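PDB 3HX1: Slr1951 protein from Synechocystis sp., which is of unknown function but carries an FHA domain and so probably recognises phosphothreonine-containing segments of partner proteins. Local coordinates for residues Ser46-Arg51 against Met104-Ser109. Numbering follows the deposited sequence.
Sequences SQFVSR and MGPQVS
Phe48 packs on Pro106 where two loops meet at one end of the FHA-domain beta sandwich: 46-51, which leads from strand 42-43 towards strand 54-58, and the segment 104-109, which contains the type II beta turn Gly105-Val108 and connects strands 101-103 and 109-115. The main interaction is a CH-pi contact, with Pro106 CG 3.7 Å from the centroid of the Phe48 ring and displaced toward the rim. Gln47 CG lies over the opposite face, so the ring is sandwiched. The stacking over the face is clear, although the detailed spacing of the pair is doubtful. Beside them Gly105, lacking a side chain, lets Phe48 CB come within 4.1 Å of its CA.

Deeper in, apolar side chains meet. Val49 CG2, anti to its own carbonyl carbon, reaches the methyl CE of selenomethionine Met104 at 3.3 Å and CG1 of Val108 at 3.9 Å. A bend at chi3 (-61°) carries CE toward Val49, and Ile44 touches both Val49 and Val108.

Hydrogen bonds within and around each loop fix their shape. Backbone bonds from Val108 N to Gly105 O and from Met104 N to Val108 O close the turn and tie its base. Val49 O accepts from Arg36, and Ser50 N pairs with His53 ND1; these match conserved FHA positions, where in relatives the arginine and serine contact the phosphate and the histidine braces the loop. Phe48 N donates to Ser46 OG at 3.3 Å and 166°, closing an ST turn.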
ATOM      1  N   SER A  46     -10.192  -1.688   7.088  1.00 47.87           N
ATOM      2  CA  SER A  46     -11.124  -0.583   6.865  1.00 42.71           C
ATOM      3  C   SER A  46     -12.198  -0.988   5.880  1.00 54.10           C
ATOM      4  O   SER A  46     -12.002  -1.894   5.077  1.00 55.24           O
ATOM      5  CB  SER A  46     -10.423   0.659   6.312  1.00 41.07           C
ATOM      6  OG  SER A  46     -11.346   1.733   6.223  1.00 36.29           O
ATOM      7  N   GLN A  47     -13.331  -0.295   5.939  1.00 61.32           N
ATOM      8  CA  GLN A  47     -14.454  -0.576   5.050  1.00 45.55           C
ATOM      9  C   GLN A  47     -14.303   0.179   3.742  1.00 53.02           C
ATOM     10  O   GLN A  47     -14.949  -0.151   2.751  1.00 61.35           O
ATOM     11  CB  GLN A  47     -15.767  -0.175   5.710  1.00 52.46           C
ATOM     12  CG  GLN A  47     -15.817   1.278   6.159  1.00 64.57           C
ATOM     13  CD  GLN A  47     -17.214   1.702   6.576  1.00 83.12           C
ATOM     14  OE1 GLN A  47     -17.945   0.936   7.207  1.00 93.31           O
ATOM     15  NE2 GLN A  47     -17.589   2.932   6.234  1.00 81.25           N
ATOM     16  N   PHE A  48     -13.445   1.192   3.742  1.00 56.15           N
ATOM     17  CA  PHE A  48     -13.216   1.988   2.545  1.00 63.97           C
ATOM     18  C   PHE A  48     -12.181   1.314   1.663  1.00 56.94           C
ATOM     19  O   PHE A  48     -11.913   1.754   0.550  1.00 59.07           O
ATOM     20  CB  PHE A  48     -12.751   3.393   2.932  1.00 73.85           C
ATOM     21  CG  PHE A  48     -13.679   4.096   3.885  1.00 88.58           C
ATOM     22  CD1 PHE A  48     -15.059   3.991   3.739  1.00 96.34           C
ATOM     23  CD2 PHE A  48     -13.176   4.898   4.900  1.00 94.16           C
ATOM     24  CE1 PHE A  48     -15.920   4.683   4.579  1.00 99.00           C
ATOM     25  CE2 PHE A  48     -14.032   5.597   5.746  1.00 99.00           C
ATOM     26  CZ  PHE A  48     -15.405   5.489   5.586  1.00 99.00           C
ATOM     27  N   VAL A  49     -11.599   0.239   2.176  1.00 48.51           N
ATOM     28  CA  VAL A  49     -10.599  -0.514   1.441  1.00 44.41           C
ATOM     29  C   VAL A  49     -11.200  -1.790   0.872  1.00 42.46           C
ATOM     30  O   VAL A  49     -11.842  -2.556   1.582  1.00 42.14           O
ATOM     31  CB  VAL A  49      -9.420  -0.890   2.348  1.00 39.26           C
ATOM     32  CG1 VAL A  49      -8.510  -1.885   1.634  1.00 43.68           C
ATOM     33  CG2 VAL A  49      -8.654   0.360   2.721  1.00 41.01           C
ATOM     34  N   SER A  50     -10.991  -2.017  -0.413  1.00 36.38           N
ATOM     35  CA  SER A  50     -11.514  -3.219  -1.053  1.00 36.28           C
ATOM     36  C   SER A  50     -10.830  -4.464  -0.485  1.00 36.62           C
ATOM     37  O   SER A  50      -9.775  -4.370   0.158  1.00 41.27           O
ATOM     38  CB  SER A  50     -11.282  -3.152  -2.567  1.00 38.72           C
ATOM     39  OG  SER A  50     -11.957  -2.044  -3.133  1.00 38.01           O
ATOM     40  N   ARG A  51     -11.432  -5.625  -0.723  1.00 30.45           N
ATOM     41  CA  ARG A  51     -10.862  -6.876  -0.236  1.00 34.31           C
ATOM     42  C   ARG A  51      -9.417  -6.972  -0.659  1.00 36.31           C
ATOM     43  O   ARG A  51      -8.562  -7.346   0.144  1.00 43.06           O
ATOM     44  CB  ARG A  51     -11.686  -8.056  -0.746  1.00 36.71           C
ATOM     45  CG  ARG A  51     -13.018  -8.099  -0.017  1.00 47.08           C
ATOM     46  CD  ARG A  51     -13.936  -9.204  -0.469  1.00 50.79           C
ATOM     47  NE  ARG A  51     -15.096  -9.255   0.412  1.00 61.74           N
ATOM     48  CZ  ARG A  51     -16.152 -10.034   0.219  1.00 61.29           C
ATOM     49  NH1 ARG A  51     -16.199 -10.837  -0.837  1.00 60.31           N
ATOM     50  NH2 ARG A  51     -17.158 -10.008   1.089  1.00 51.83           N
HETATM   51  N   MSE A 104      -5.344   5.881   0.815  1.00 54.83           N
HETATM   52  CA  MSE A 104      -6.183   4.933   0.146  1.00 59.98           C
HETATM   53  C   MSE A 104      -7.592   4.641   0.672  1.00 66.99           C
HETATM   54  O   MSE A 104      -8.036   3.478   0.647  1.00 69.96           O
HETATM   55  CB  MSE A 104      -5.340   3.667  -0.013  1.00 44.92           C
HETATM   56  CG  MSE A 104      -4.645   3.089   1.245  1.00 81.61           C
HETATM   57 SE   MSE A 104      -4.501   1.325   0.711  1.00 88.06          SE
HETATM   58  CE  MSE A 104      -6.375   1.523   0.685  1.00 99.00           C
ATOM     59  N   GLY A 105      -8.262   5.727   1.103  1.00 67.57           N
ATOM     60  CA  GLY A 105      -9.620   5.732   1.655  1.00 70.27           C
ATOM     61  C   GLY A 105      -9.747   6.698   2.855  1.00 89.84           C
ATOM     62  O   GLY A 105      -8.719   7.127   3.400  1.00 87.34           O
ATOM     63  N   PRO A 106     -10.970   7.073   3.297  1.00 99.00           N
ATOM     64  CA  PRO A 106     -11.132   7.984   4.443  1.00 99.00           C
ATOM     65  C   PRO A 106     -10.446   7.401   5.682  1.00 99.00           C
ATOM     66  O   PRO A 106     -10.754   6.281   6.116  1.00 99.00           O
ATOM     67  CB  PRO A 106     -12.649   8.051   4.625  1.00 99.00           C
ATOM     68  CG  PRO A 106     -13.168   7.869   3.223  1.00 99.00           C
ATOM     69  CD  PRO A 106     -12.274   6.766   2.682  1.00 99.00           C
ATOM     70  N   GLN A 107      -9.493   8.154   6.225  1.00 99.00           N
ATOM     71  CA  GLN A 107      -8.778   7.756   7.438  1.00 94.68           C
ATOM     72  C   GLN A 107      -7.736   6.637   7.275  1.00 81.03           C
ATOM     73  O   GLN A 107      -7.156   6.189   8.260  1.00 76.92           O
ATOM     74  CB  GLN A 107      -9.790   7.339   8.517  1.00 99.00           C
ATOM     75  CG  GLN A 107      -9.349   7.648   9.932  1.00 99.00           C
ATOM     76  CD  GLN A 107      -9.458   9.125  10.241  1.00 99.00           C
ATOM     77  OE1 GLN A 107      -9.013   9.968   9.460  1.00 99.00           O
ATOM     78  NE2 GLN A 107     -10.049   9.450  11.387  1.00 99.00           N
ATOM     79  N   VAL A 108      -7.478   6.176   6.055  1.00 69.04           N
ATOM     80  CA  VAL A 108      -6.502   5.097   5.883  1.00 61.89           C
ATOM     81  C   VAL A 108      -5.415   5.388   4.850  1.00 59.27           C
ATOM     82  O   VAL A 108      -5.683   5.923   3.787  1.00 56.24           O
ATOM     83  CB  VAL A 108      -7.206   3.783   5.528  1.00 66.70           C
ATOM     84  CG1 VAL A 108      -7.956   3.923   4.216  1.00 85.72           C
ATOM     85  CG2 VAL A 108      -6.190   2.669   5.456  1.00 57.58           C
ATOM     86  N   SER A 109      -4.186   4.985   5.163  1.00 60.37           N
ATOM     87  CA  SER A 109      -3.030   5.288   4.328  1.00 51.29           C
ATOM     88  C   SER A 109      -1.755   4.538   4.705  1.00 38.85           C
ATOM     89  O   SER A 109      -1.617   4.091   5.840  1.00 40.41           O
ATOM     90  CB  SER A 109      -2.739   6.765   4.491  1.00 46.29           C
ATOM     91  OG  SER A 109      -2.165   6.994   5.778  1.00 45.92           O
TER